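Long-range contacts in exported gluconolactonase (Xanthomonas campestris pv. campestris, PDB 3DR2), which hydrolyses gluconolactone to gluconate in secondary glucose metabolism, working as a dimer of six-bladed, calcium-binding beta-propellers: residues A[5-10]-A[78-83]; A[38-43]-A[299-304]; A[45-50]-A[59-64]; A[51-56]-A[97-102]; A[65-70]-A[85-90]. All coordinates share one frame; numbering follows the deposited sequence.

Contact 1: A[5-10]-A[78-83]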
# COMPACT_ATOMS: atom_id res chain seq x y z
N CYS A 5 12.34 -3.95 -10.54
CA CYS A 5 11.56 -3.92 -11.77
C CYS A 5 11.16 -2.53 -12.21
O CYS A 5 11.18 -1.57 -11.44
CB CYS A 5 10.32 -4.82 -11.66
SG CYS A 5 8.90 -4.21 -10.69
N ARG A 6 10.83 -2.41 -13.49
CA ARG A 6 10.41 -1.15 -14.07
C ARG A 6 8.90 -1.03 -13.89
O ARG A 6 8.15 -1.88 -14.38
CB ARG A 6 10.76 -1.11 -15.56
CG ARG A 6 10.36 0.18 -16.25
CD ARG A 6 10.20 -0.03 -17.74
NE ARG A 6 11.41 -0.57 -18.34
CZ ARG A 6 11.52 -0.93 -19.62
NH1 ARG A 6 12.67 -1.40 -20.08
NH2 ARG A 6 10.47 -0.82 -20.43
N VAL A 7 8.45 0.01 -13.20
CA VAL A 7 7.03 0.21 -12.96
C VAL A 7 6.36 1.21 -13.90
O VAL A 7 5.14 1.37 -13.88
CB VAL A 7 6.75 0.60 -11.49
CG1 VAL A 7 7.01 -0.60 -10.58
CG2 VAL A 7 7.63 1.77 -11.08
N ARG A 8 7.15 1.90 -14.72
CA ARG A 8 6.62 2.82 -15.72
C ARG A 8 7.60 2.85 -16.89
O ARG A 8 8.79 3.09 -16.71
CB ARG A 8 6.46 4.25 -15.19
CG ARG A 8 5.78 5.19 -16.21
CD ARG A 8 5.94 6.67 -15.85
NE ARG A 8 5.14 7.57 -16.68
CZ ARG A 8 5.50 8.03 -17.87
NH1 ARG A 8 6.66 7.69 -18.41
NH2 ARG A 8 4.70 8.87 -18.52
N PRO A 9 7.12 2.56 -18.10
CA PRO A 9 8.03 2.58 -19.25
C PRO A 9 8.42 4.01 -19.60
O PRO A 9 7.76 4.95 -19.19
CB PRO A 9 7.21 1.91 -20.36
CG PRO A 9 5.81 2.29 -20.00
CD PRO A 9 5.78 2.09 -18.49
N ALA A 10 9.50 4.16 -20.36
CA ALA A 10 9.93 5.49 -20.77
C ALA A 10 8.76 6.09 -21.54
O ALA A 10 7.95 5.36 -22.12
CB ALA A 10 11.16 5.39 -21.67
N VAL A 78 10.41 4.79 -14.66
CA VAL A 78 10.40 4.75 -13.21
C VAL A 78 10.77 3.32 -12.84
O VAL A 78 10.12 2.36 -13.28
CB VAL A 78 9.01 5.09 -12.61
CG1 VAL A 78 9.07 5.01 -11.08
CG2 VAL A 78 8.58 6.50 -13.03
N ASP A 79 11.84 3.18 -12.06
CA ASP A 79 12.33 1.88 -11.62
C ASP A 79 12.22 1.76 -10.11
O ASP A 79 12.20 2.75 -9.40
CB ASP A 79 13.80 1.71 -12.01
CG ASP A 79 14.02 1.72 -13.50
OD1 ASP A 79 13.32 0.94 -14.19
OD2 ASP A 79 14.88 2.48 -13.99
N VAL A 80 12.16 0.52 -9.63
CA VAL A 80 12.12 0.29 -8.19
C VAL A 80 13.58 0.24 -7.74
O VAL A 80 14.33 -0.65 -8.16
CB VAL A 80 11.43 -1.05 -7.85
CG1 VAL A 80 11.48 -1.29 -6.34
CG2 VAL A 80 9.98 -1.03 -8.33
N LEU A 81 13.99 1.19 -6.91
CA LEU A 81 15.36 1.25 -6.41
C LEU A 81 15.53 0.39 -5.16
O LEU A 81 16.55 -0.28 -5.00
CB LEU A 81 15.75 2.70 -6.09
CG LEU A 81 15.74 3.68 -7.27
CD1 LEU A 81 16.05 5.10 -6.77
CD2 LEU A 81 16.77 3.24 -8.30
N LEU A 82 14.52 0.41 -4.29
CA LEU A 82 14.53 -0.40 -3.07
C LEU A 82 13.13 -1.01 -2.96
O LEU A 82 12.14 -0.29 -3.02
CB LEU A 82 14.82 0.48 -1.84
CG LEU A 82 16.22 1.07 -1.75
CD1 LEU A 82 16.32 1.98 -0.54
CD2 LEU A 82 17.24 -0.05 -1.65
N ASP A 83 13.06 -2.33 -2.80
CA ASP A 83 11.78 -3.01 -2.73
C ASP A 83 11.50 -3.63 -1.36
O ASP A 83 12.43 -3.93 -0.59
CB ASP A 83 11.73 -4.10 -3.81
CG ASP A 83 10.31 -4.57 -4.11
OD1 ASP A 83 9.40 -3.72 -4.23
OD2 ASP A 83 10.12 -5.80 -4.25
O HOH W 1 14.10 0.17 -16.71
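An edge strand from the N-terminus is joined here to a propeller blade: Cys5 to Arg8 run antiparallel to Val78 to Val80, on the margin of a five-stranded sheet whose other outer strand is 47-53. Val80 N gives a hydrogen bond to Cys5 O (2.9 Å), and Val78 N one to Arg8 O (3.1 Å). Between these two, Val78 O accepts Val7 N at 2.9 Å and, more weakly, Arg8 N. Two consecutive residues thus face one, which is a classic beta bulge, and the register shifts by one residue. At the bulge Val7 CG2 packs on Val78 CG1 (3.5 Å), while its CG1 meets Val80 CG2 at 3.8 Å, the two side chains crossing at about a right angle. Valine suits these buried places because its methyls branch close to the backbone. Arg8 rests its CB on Val78 CB at 3.7 Å and sends its guanidinium on to the carbonyls of Gly76, Gly11 and Pro12. The other face carries polar residues: a water accepts from Arg6 NE (3.2 Å) and donates to Asp79 OD1 (2.7 Å), bridging opposite charges that do not touch, and Asp79 OD2 forms a salt bridge with Arg73. Cys5 SG lies against Val80 CG2 and is disulfide-bonded to Cys160 of the second subunit.

Contact 2: A[38-43]-A[299-304]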
# COMPACT_ATOMS: atom_id res chain seq x y z
N LEU A 38 2.94 18.81 -14.45
CA LEU A 38 2.90 17.54 -15.18
C LEU A 38 2.84 16.37 -14.21
O LEU A 38 3.24 16.48 -13.05
CB LEU A 38 4.16 17.36 -16.03
CG LEU A 38 4.46 18.32 -17.19
CD1 LEU A 38 3.31 18.29 -18.18
CD2 LEU A 38 4.67 19.71 -16.66
N THR A 39 2.33 15.24 -14.70
CA THR A 39 2.25 14.02 -13.91
C THR A 39 3.32 13.07 -14.42
O THR A 39 3.32 12.71 -15.60
CB THR A 39 0.87 13.35 -14.06
OG1 THR A 39 -0.15 14.26 -13.61
CG2 THR A 39 0.81 12.06 -13.25
N LEU A 40 4.23 12.67 -13.54
CA LEU A 40 5.31 11.76 -13.91
C LEU A 40 5.02 10.32 -13.54
O LEU A 40 5.57 9.39 -14.13
CB LEU A 40 6.63 12.19 -13.25
CG LEU A 40 7.11 13.62 -13.55
CD1 LEU A 40 8.42 13.88 -12.82
CD2 LEU A 40 7.30 13.78 -15.04
N TYR A 41 4.16 10.13 -12.54
CA TYR A 41 3.80 8.79 -12.08
C TYR A 41 2.48 8.91 -11.34
O TYR A 41 2.25 9.90 -10.66
CB TYR A 41 4.88 8.25 -11.14
CG TYR A 41 4.78 6.78 -10.82
CD1 TYR A 41 5.17 5.81 -11.75
CD2 TYR A 41 4.33 6.34 -9.56
CE1 TYR A 41 5.12 4.45 -11.44
CE2 TYR A 41 4.28 4.99 -9.25
CZ TYR A 41 4.68 4.04 -10.19
OH TYR A 41 4.66 2.70 -9.89
N ASP A 42 1.61 7.92 -11.47
CA ASP A 42 0.34 7.99 -10.76
C ASP A 42 -0.10 6.62 -10.28
O ASP A 42 -1.29 6.40 -10.05
CB ASP A 42 -0.74 8.61 -11.66
CG ASP A 42 -1.10 7.74 -12.86
OD1 ASP A 42 -0.50 6.67 -13.07
OD2 ASP A 42 -2.00 8.16 -13.62
N GLN A 43 0.85 5.72 -10.09
CA GLN A 43 0.53 4.36 -9.67
C GLN A 43 0.98 3.95 -8.27
O GLN A 43 0.96 2.77 -7.93
CB GLN A 43 1.07 3.36 -10.69
CG GLN A 43 0.43 3.50 -12.08
CD GLN A 43 -1.06 3.22 -12.05
OE1 GLN A 43 -1.49 2.17 -11.59
NE2 GLN A 43 -1.85 4.16 -12.56
N LEU A 299 3.58 11.59 -8.48
CA LEU A 299 4.84 12.32 -8.48
C LEU A 299 4.57 13.33 -9.59
O LEU A 299 4.39 12.95 -10.75
CB LEU A 299 6.02 11.42 -8.87
CG LEU A 299 7.44 11.85 -8.47
CD1 LEU A 299 8.35 11.70 -9.68
CD2 LEU A 299 7.49 13.28 -7.95
N TRP A 300 4.48 14.60 -9.24
CA TRP A 300 4.22 15.65 -10.23
C TRP A 300 5.49 16.46 -10.44
O TRP A 300 6.43 16.39 -9.64
CB TRP A 300 3.12 16.59 -9.74
CG TRP A 300 1.80 15.92 -9.45
CD1 TRP A 300 0.96 15.33 -10.35
CD2 TRP A 300 1.16 15.83 -8.18
NE1 TRP A 300 -0.18 14.88 -9.71
CE2 TRP A 300 -0.08 15.17 -8.38
CE3 TRP A 300 1.50 16.24 -6.88
CZ2 TRP A 300 -0.97 14.92 -7.33
CZ3 TRP A 300 0.61 15.99 -5.84
CH2 TRP A 300 -0.61 15.33 -6.08
N MET A 301 5.54 17.23 -11.52
CA MET A 301 6.71 18.06 -11.78
C MET A 301 6.33 19.35 -12.48
O MET A 301 5.46 19.36 -13.35
CB MET A 301 7.74 17.29 -12.63
CG MET A 301 9.07 18.04 -12.82
SD MET A 301 9.18 19.05 -14.35
CE MET A 301 9.42 17.74 -15.54
N LEU A 302 6.98 20.44 -12.08
CA LEU A 302 6.73 21.75 -12.66
C LEU A 302 8.04 22.24 -13.28
O LEU A 302 8.98 22.61 -12.57
CB LEU A 302 6.27 22.74 -11.58
CG LEU A 302 5.76 24.09 -12.09
CD1 LEU A 302 4.50 23.88 -12.90
CD2 LEU A 302 5.49 25.02 -10.92
N PRO A 303 8.12 22.25 -14.62
CA PRO A 303 9.32 22.69 -15.31
C PRO A 303 9.37 24.21 -15.47
O PRO A 303 8.52 24.80 -16.14
CB PRO A 303 9.22 21.96 -16.64
CG PRO A 303 7.75 22.04 -16.92
CD PRO A 303 7.10 21.76 -15.57
N LEU A 304 10.36 24.83 -14.86
CA LEU A 304 10.50 26.28 -14.92
C LEU A 304 11.24 26.72 -16.17
O LEU A 304 12.05 25.97 -16.72
CB LEU A 304 11.24 26.79 -13.69
CG LEU A 304 10.65 26.42 -12.33
CD1 LEU A 304 11.50 27.02 -11.22
CD2 LEU A 304 9.22 26.93 -12.25
O HOH W 2 -2.15 13.66 -11.48
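Leu40 leans over the last strand of the chain, onto Leu299 and Met301. Its CB lies 3.4 Å from Leu299 O, the carbonyl that also accepts the hydrogen bond of Leu40 N. Next, CG, anti to the carbonyl carbon (chi1 -58°), passes 3.8 Å from Met301 CB. At the tip, CD1 meets two partners, Met301 CB at a tight 3.5 Å and Leu299 CD1 at 3.8 Å. A branched apolar end suits this buried spot, where Phe292 of the neighbouring strand continues the hydrophobic surface. Leu299 O takes a further, weak bond from Tyr41 N, so that Leu40 and Tyr41 share one partner in a classic beta bulge. Ahead of the bulge the pairing is regular, with Leu38 N bonded to Met301 O (2.8 Å) and Met301 N to Leu38 O (2.9 Å). On the other face Thr39 and Trp300 lie side by side, OG1 at the edge of the indole, and a water that accepts from Trp300 NE1 (2.9 Å) also bonds to Thr39 OG1. Leu38 CD2 presses closely on Pro303 CD. Pairing an early strand antiparallel to the chain's final strand within one blade is the Velcro closure of beta-propellers, which shuts the ring.

Contact 3: A[45-50]-A[59-64]. With CA (calcium ion), chain D.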
# COMPACT_ATOMS: atom_id res chain seq x y z
N THR A 45 0.80 4.58 -3.86
CA THR A 45 -0.31 4.74 -2.93
C THR A 45 -0.08 5.97 -2.04
O THR A 45 -0.98 6.79 -1.88
CB THR A 45 -0.51 3.51 -2.02
OG1 THR A 45 -0.89 2.38 -2.82
CG2 THR A 45 -1.62 3.80 -1.02
N TRP A 46 1.12 6.10 -1.48
CA TRP A 46 1.41 7.25 -0.63
C TRP A 46 2.82 7.74 -0.91
O TRP A 46 3.78 7.36 -0.23
CB TRP A 46 1.26 6.85 0.85
CG TRP A 46 1.33 7.99 1.83
CD1 TRP A 46 2.42 8.76 2.11
CD2 TRP A 46 0.29 8.45 2.70
NE1 TRP A 46 2.12 9.67 3.09
CE2 TRP A 46 0.82 9.50 3.47
CE3 TRP A 46 -1.05 8.07 2.89
CZ2 TRP A 46 0.06 10.18 4.44
CZ3 TRP A 46 -1.81 8.75 3.85
CH2 TRP A 46 -1.25 9.79 4.61
N SER A 47 2.94 8.60 -1.92
CA SER A 47 4.23 9.15 -2.34
C SER A 47 4.77 10.14 -1.32
O SER A 47 4.03 11.00 -0.82
CB SER A 47 4.08 9.84 -3.70
OG SER A 47 3.72 8.90 -4.69
N GLU A 48 6.07 10.04 -1.06
CA GLU A 48 6.73 10.89 -0.08
C GLU A 48 8.23 10.99 -0.32
O GLU A 48 8.78 10.30 -1.17
CB GLU A 48 6.49 10.33 1.32
CG GLU A 48 5.57 11.16 2.21
CD GLU A 48 6.31 12.26 2.92
OE1 GLU A 48 7.26 12.82 2.33
OE2 GLU A 48 5.94 12.59 4.07
N GLY A 49 8.87 11.87 0.45
CA GLY A 49 10.31 12.06 0.41
C GLY A 49 11.10 12.15 -0.89
O GLY A 49 12.05 11.38 -1.09
N PRO A 50 10.76 13.08 -1.78
CA PRO A 50 11.47 13.23 -3.05
C PRO A 50 12.86 13.84 -2.84
O PRO A 50 13.03 14.79 -2.07
CB PRO A 50 10.57 14.16 -3.85
CG PRO A 50 10.01 15.07 -2.77
CD PRO A 50 9.68 14.09 -1.65
N LEU A 59 15.17 11.22 -9.89
CA LEU A 59 14.40 11.78 -8.78
C LEU A 59 13.98 10.57 -7.96
O LEU A 59 13.20 9.73 -8.43
CB LEU A 59 13.16 12.53 -9.28
CG LEU A 59 12.34 13.32 -8.24
CD1 LEU A 59 11.62 12.38 -7.27
CD2 LEU A 59 13.28 14.26 -7.47
N VAL A 60 14.51 10.47 -6.75
CA VAL A 60 14.22 9.36 -5.85
C VAL A 60 13.08 9.73 -4.90
O VAL A 60 13.08 10.82 -4.34
CB VAL A 60 15.46 9.05 -4.98
CG1 VAL A 60 15.14 7.94 -4.00
CG2 VAL A 60 16.64 8.67 -5.87
N TRP A 61 12.10 8.86 -4.72
CA TRP A 61 11.03 9.16 -3.77
C TRP A 61 10.43 7.86 -3.26
O TRP A 61 10.67 6.80 -3.82
CB TRP A 61 9.98 10.09 -4.41
CG TRP A 61 8.85 9.45 -5.14
CD1 TRP A 61 7.58 9.29 -4.69
CD2 TRP A 61 8.86 8.95 -6.48
NE1 TRP A 61 6.79 8.73 -5.66
CE2 TRP A 61 7.56 8.51 -6.78
CE3 TRP A 61 9.85 8.83 -7.47
CZ2 TRP A 61 7.21 7.96 -8.02
CZ3 TRP A 61 9.51 8.29 -8.70
CH2 TRP A 61 8.19 7.86 -8.96
N SER A 62 9.69 7.94 -2.16
CA SER A 62 9.12 6.74 -1.56
C SER A 62 7.63 6.53 -1.77
O SER A 62 6.87 7.48 -1.84
CB SER A 62 9.32 6.75 -0.04
OG SER A 62 10.68 6.86 0.30
N ASP A 63 7.23 5.27 -1.87
CA ASP A 63 5.82 4.95 -1.88
C ASP A 63 5.77 4.32 -0.49
O ASP A 63 6.03 3.13 -0.33
CB ASP A 63 5.43 3.91 -2.93
CG ASP A 63 3.95 3.56 -2.86
OD1 ASP A 63 3.46 2.82 -3.73
OD2 ASP A 63 3.27 4.03 -1.92
N LEU A 64 5.48 5.14 0.52
CA LEU A 64 5.46 4.69 1.91
C LEU A 64 4.61 3.46 2.16
O LEU A 64 5.07 2.47 2.72
CB LEU A 64 4.97 5.83 2.80
CG LEU A 64 5.50 6.01 4.23
CD1 LEU A 64 4.45 6.78 5.02
CD2 LEU A 64 5.80 4.69 4.91
CA CA D . 6.69 14.07 5.99
O HOH W 3 1.21 1.18 -3.81
O HOH W 4 8.16 15.92 5.61
O HOH W 5 5.05 12.18 6.42
O HOH W 6 8.53 12.82 5.06
O HOH W 7 6.59 14.80 3.65
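Trp46 lies alongside Leu64, both side chains pointing the same way, with its CD1 3.9 Å from Leu64 CB. Next to it the carboxylate of Asp63 gathers the chain before the strand: OD2 accepts Trp46 N at 3.0 Å in an almost straight bond (178°) and Thr45 N at 3.2 Å, both from the same face of its plane. The two segments form a beta hairpin within one blade, Glu48 and Ser62 being a hydrogen-bonded pair (Ser62 N to Glu48 O 2.7 Å). The hairpin brings Glu48 to the metal site, where OE2 binds calcium at 2.5 Å together with Asn134, Asn191, Asp242 and four waters, probably the active site as in relatives of the SMP-30 family. Glu48 OE1 is steadied by Gly49 N (2.7 Å) and by Asn281. Glycine suits position 49, where phi is positive (45°). On the opposite face of the hairpin, Trp61 NE1 makes a weak bond to Ser47 OG, whose stronger partner is Gly296 O.

Contact 4: A[51-56]-A[97-102]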
# COMPACT_ATOMS: atom_id res chain seq x y z
N ALA A 51 13.86 13.28 -3.52
CA ALA A 51 15.22 13.77 -3.41
C ALA A 51 15.92 13.61 -4.76
O ALA A 51 15.89 12.53 -5.36
CB ALA A 51 15.97 12.98 -2.35
N TRP A 52 16.54 14.68 -5.23
CA TRP A 52 17.24 14.64 -6.50
C TRP A 52 18.61 14.01 -6.31
O TRP A 52 19.39 14.44 -5.47
CB TRP A 52 17.38 16.05 -7.08
CG TRP A 52 18.20 16.07 -8.34
CD1 TRP A 52 19.49 16.50 -8.47
CD2 TRP A 52 17.80 15.60 -9.63
NE1 TRP A 52 19.92 16.33 -9.76
CE2 TRP A 52 18.91 15.78 -10.50
CE3 TRP A 52 16.62 15.05 -10.14
CZ2 TRP A 52 18.87 15.41 -11.85
CZ3 TRP A 52 16.58 14.69 -11.49
CH2 TRP A 52 17.70 14.87 -12.33
N TRP A 53 18.89 12.99 -7.11
CA TRP A 53 20.14 12.24 -7.05
C TRP A 53 20.96 12.57 -8.30
O TRP A 53 20.81 11.92 -9.34
CB TRP A 53 19.81 10.75 -7.01
CG TRP A 53 20.94 9.85 -6.63
CD1 TRP A 53 22.15 10.20 -6.12
CD2 TRP A 53 20.93 8.41 -6.68
NE1 TRP A 53 22.90 9.08 -5.85
CE2 TRP A 53 22.17 7.97 -6.18
CE3 TRP A 53 19.99 7.46 -7.09
CZ2 TRP A 53 22.50 6.61 -6.08
CZ3 TRP A 53 20.31 6.11 -7.00
CH2 TRP A 53 21.56 5.70 -6.50
N GLU A 54 21.81 13.58 -8.19
CA GLU A 54 22.64 14.03 -9.31
C GLU A 54 23.46 12.93 -9.98
O GLU A 54 23.47 12.81 -11.21
CB GLU A 54 23.57 15.16 -8.85
CG GLU A 54 24.51 15.69 -9.93
CD GLU A 54 23.81 16.51 -11.01
OE1 GLU A 54 22.57 16.63 -10.99
OE2 GLU A 54 24.52 17.04 -11.88
N ALA A 55 24.16 12.14 -9.17
CA ALA A 55 25.00 11.07 -9.70
C ALA A 55 24.27 10.13 -10.68
O ALA A 55 24.89 9.58 -11.59
CB ALA A 55 25.58 10.26 -8.55
N GLN A 56 22.97 9.96 -10.49
CA GLN A 56 22.19 9.09 -11.36
C GLN A 56 21.11 9.84 -12.14
O GLN A 56 20.27 9.22 -12.80
CB GLN A 56 21.54 7.98 -10.52
CG GLN A 56 22.52 7.15 -9.70
CD GLN A 56 22.52 5.69 -10.10
OE1 GLN A 56 23.23 4.87 -9.52
NE2 GLN A 56 21.70 5.35 -11.08
N GLN A 97 27.04 11.43 -2.57
CA GLN A 97 25.99 10.97 -3.48
C GLN A 97 25.41 9.60 -3.12
O GLN A 97 25.04 8.82 -4.00
CB GLN A 97 26.48 10.97 -4.93
CG GLN A 97 26.57 12.37 -5.56
CD GLN A 97 25.22 13.09 -5.67
OE1 GLN A 97 25.01 14.13 -5.05
NE2 GLN A 97 24.32 12.52 -6.45
N ARG A 98 25.34 9.33 -1.82
CA ARG A 98 24.75 8.09 -1.33
C ARG A 98 23.36 8.46 -0.83
O ARG A 98 23.15 9.55 -0.31
CB ARG A 98 25.56 7.52 -0.15
CG ARG A 98 26.94 6.99 -0.52
CD ARG A 98 27.70 6.60 0.74
NE ARG A 98 27.98 7.76 1.59
CZ ARG A 98 28.80 7.74 2.63
NH1 ARG A 98 29.43 6.63 2.97
NH2 ARG A 98 29.01 8.85 3.33
N LEU A 99 22.40 7.56 -0.99
CA LEU A 99 21.04 7.83 -0.53
C LEU A 99 20.93 7.52 0.95
O LEU A 99 21.40 6.49 1.41
CB LEU A 99 20.03 6.96 -1.28
CG LEU A 99 19.95 7.07 -2.80
CD1 LEU A 99 18.78 6.23 -3.30
CD2 LEU A 99 19.76 8.53 -3.21
N VAL A 100 20.30 8.43 1.70
CA VAL A 100 20.07 8.23 3.12
C VAL A 100 18.55 8.20 3.26
O VAL A 100 17.84 8.88 2.52
CB VAL A 100 20.68 9.35 3.99
CG1 VAL A 100 22.21 9.24 3.96
CG2 VAL A 100 20.25 10.71 3.47
N HIS A 101 18.05 7.41 4.22
CA HIS A 101 16.61 7.23 4.38
C HIS A 101 16.07 7.27 5.81
O HIS A 101 16.78 6.96 6.76
CB HIS A 101 16.19 5.86 3.82
CG HIS A 101 16.88 5.49 2.55
ND1 HIS A 101 16.46 5.93 1.31
CD2 HIS A 101 17.96 4.70 2.32
CE1 HIS A 101 17.25 5.43 0.38
NE2 HIS A 101 18.17 4.68 0.96
N CYS A 102 14.79 7.63 5.91
CA CYS A 102 14.06 7.63 7.17
C CYS A 102 13.17 6.41 7.04
O CYS A 102 12.41 6.32 6.07
CB CYS A 102 13.17 8.86 7.30
SG CYS A 102 14.02 10.36 7.78
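Trp53 receives Leu99 squarely on one face of its indole, and this is the tight part of the contact. Leu99 CD2 stands 3.8 Å from the centroid of the five-membered ring, 13° off the normal, a CH-pi contact, while CD1 reaches toward the six-membered ring at CZ3 (4.0 Å). The opposite face is covered by Gln56 CG, so the ring is held between two aliphatic groups. Chi1 (-166°) sets CG anti to the backbone N; the ring beyond it spans from its own blade to the next, where Val93 also packs against it. At its edge NE1 donates to Gln97 O (2.8 Å), the donor lying above the carbonyl plane. The looser side is toward solvent. There Gln97 CB touches Ala55 CB at 3.8 Å, and the amide beyond lies beside the backbone of Glu54 and Ala55, its orientation uncertain. Alanine offers only a methyl here, and it packs against the aliphatic part of Gln97. Nearby, Trp52 NE1 binds Glu54 OE1 (2.9 Å), with OE1 in the plane of the indole. Tryptophan suits the join between blades because it offers a broad apolar face and one N-H: the bond at NE1 and the methyl on the face together fix how the ring is turned.

Contact 5: A[65-70]-A[85-90]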
# COMPACT_ATOMS: atom_id res chain seq x y z
N VAL A 65 3.35 3.53 1.75
CA VAL A 65 2.43 2.44 1.95
C VAL A 65 2.71 1.22 1.07
O VAL A 65 2.46 0.08 1.48
CB VAL A 65 0.98 2.94 1.75
CG1 VAL A 65 -0.01 1.80 1.82
CG2 VAL A 65 0.67 3.98 2.83
N GLY A 66 3.25 1.47 -0.12
CA GLY A 66 3.58 0.39 -1.03
C GLY A 66 4.93 -0.24 -0.72
O GLY A 66 5.33 -1.22 -1.35
N ARG A 67 5.64 0.34 0.24
CA ARG A 67 6.93 -0.16 0.68
C ARG A 67 7.98 -0.28 -0.42
O ARG A 67 8.60 -1.33 -0.61
CB ARG A 67 6.73 -1.49 1.41
CG ARG A 67 5.64 -1.37 2.48
CD ARG A 67 5.33 -2.69 3.17
NE ARG A 67 6.43 -3.16 4.00
CZ ARG A 67 6.33 -4.15 4.89
NH1 ARG A 67 5.17 -4.78 5.05
NH2 ARG A 67 7.39 -4.51 5.61
N ARG A 68 8.18 0.82 -1.12
CA ARG A 68 9.17 0.89 -2.18
C ARG A 68 9.79 2.27 -2.23
O ARG A 68 9.18 3.24 -1.79
CB ARG A 68 8.52 0.64 -3.55
CG ARG A 68 8.23 -0.80 -3.90
CD ARG A 68 7.52 -0.84 -5.24
NE ARG A 68 7.51 -2.16 -5.85
CZ ARG A 68 6.57 -2.58 -6.70
NH1 ARG A 68 5.57 -1.78 -7.02
NH2 ARG A 68 6.64 -3.79 -7.24
N VAL A 69 11.01 2.34 -2.75
CA VAL A 69 11.69 3.61 -2.98
C VAL A 69 11.84 3.55 -4.50
O VAL A 69 12.49 2.64 -5.03
CB VAL A 69 13.08 3.68 -2.33
CG1 VAL A 69 13.83 4.88 -2.87
CG2 VAL A 69 12.94 3.82 -0.81
N LEU A 70 11.22 4.50 -5.19
CA LEU A 70 11.23 4.55 -6.65
C LEU A 70 12.21 5.57 -7.21
O LEU A 70 12.63 6.49 -6.51
CB LEU A 70 9.82 4.89 -7.14
CG LEU A 70 8.73 3.98 -6.58
CD1 LEU A 70 7.36 4.54 -6.89
CD2 LEU A 70 8.90 2.58 -7.17
N THR A 85 10.43 -2.40 1.40
CA THR A 85 11.09 -1.62 2.45
C THR A 85 10.38 -1.68 3.80
O THR A 85 9.22 -2.09 3.90
CB THR A 85 11.15 -0.15 2.05
OG1 THR A 85 9.84 0.41 2.14
CG2 THR A 85 11.65 -0.00 0.63
N ALA A 86 11.11 -1.27 4.84
CA ALA A 86 10.56 -1.22 6.18
C ALA A 86 9.91 0.15 6.32
O ALA A 86 10.27 0.95 7.20
CB ALA A 86 11.68 -1.41 7.22
N PHE A 87 8.96 0.42 5.43
CA PHE A 87 8.22 1.67 5.42
C PHE A 87 9.09 2.91 5.35
O PHE A 87 9.01 3.79 6.22
CB PHE A 87 7.28 1.74 6.62
CG PHE A 87 6.29 0.61 6.67
CD1 PHE A 87 6.55 -0.53 7.42
CD2 PHE A 87 5.12 0.67 5.92
CE1 PHE A 87 5.66 -1.61 7.41
CE2 PHE A 87 4.23 -0.39 5.90
CZ PHE A 87 4.50 -1.53 6.65
N THR A 88 9.92 2.98 4.32
CA THR A 88 10.80 4.12 4.11
C THR A 88 9.95 5.34 3.76
O THR A 88 9.03 5.26 2.94
CB THR A 88 11.80 3.83 2.98
OG1 THR A 88 12.60 2.71 3.35
CG2 THR A 88 12.71 5.02 2.74
N ASN A 89 10.27 6.47 4.39
CA ASN A 89 9.55 7.73 4.18
C ASN A 89 10.48 8.74 3.52
O ASN A 89 10.68 8.71 2.31
CB ASN A 89 9.03 8.25 5.53
CG ASN A 89 8.03 9.39 5.39
OD1 ASN A 89 7.28 9.70 6.32
ND2 ASN A 89 8.02 10.02 4.22
N GLY A 90 11.08 9.63 4.31
CA GLY A 90 11.97 10.62 3.74
C GLY A 90 13.23 10.05 3.10
O GLY A 90 13.74 9.02 3.53
O HOH W 8 8.88 2.90 1.28
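A G1 beta bulge, in which Arg67 and Arg68 both face Asp63, brings Arg67 against Thr85 and Phe87 on the link that leads from this blade of the propeller to the next. Arg67 grips that link twice. Its carbonyl O accepts Thr85 N (2.9 Å), and its NE donates back to Thr85 O at 3.0 Å in a bond of 169° that runs nearly along the C=O axis and within the guanidinium plane; NH2 adds a weak bond to the same oxygen. The bend at chi3 (69°) puts NE where it can do this. The guanidinium also stacks on Phe87, centres 4.2 Å apart and planes 20° from parallel, with CZ 3.6 Å from Phe87 CE1. Arginine suits this buried place because its flat end bonds at the edge and stacks on its face at once. Its charge is met by Asp83 of the second subunit, bonded to NH1, and Phe87 in turn packs on Arg68 of that subunit, so the link lies at the dimer interface. Farther along, Val69 CG2 meets Thr88 CG2 at 3.8 Å, small branched groups in contact where the neighbouring blades meet. Thr85 OG1 is hydrogen-bonded to a water 2.8 Å away.

Contacts 1, 3 and 5 all reach the same five-stranded sheet: contact 1 adds its outer strand, contact 3 is the hairpin at its other margin, 47-53 with 58-63, which carries the calcium ligand, and contact 5 ties it to the following blade. Contact 4 joins the same two blades at the surface, and contact 2 belongs to another blade, although Tyr41 packs on Trp61 and Val78. Contacts 3 and 5, centres 7 Å apart, are buried and rich in polar bonds. Contacts 1 and 2 are partly buried strand pairings with a classic bulge each. Where they rely on backbone bonds, contact 4 centres on one indole. The second subunit is met by a disulfide in contact 1, a salt bridge in contact 5 and packing in contacts 2 and 3.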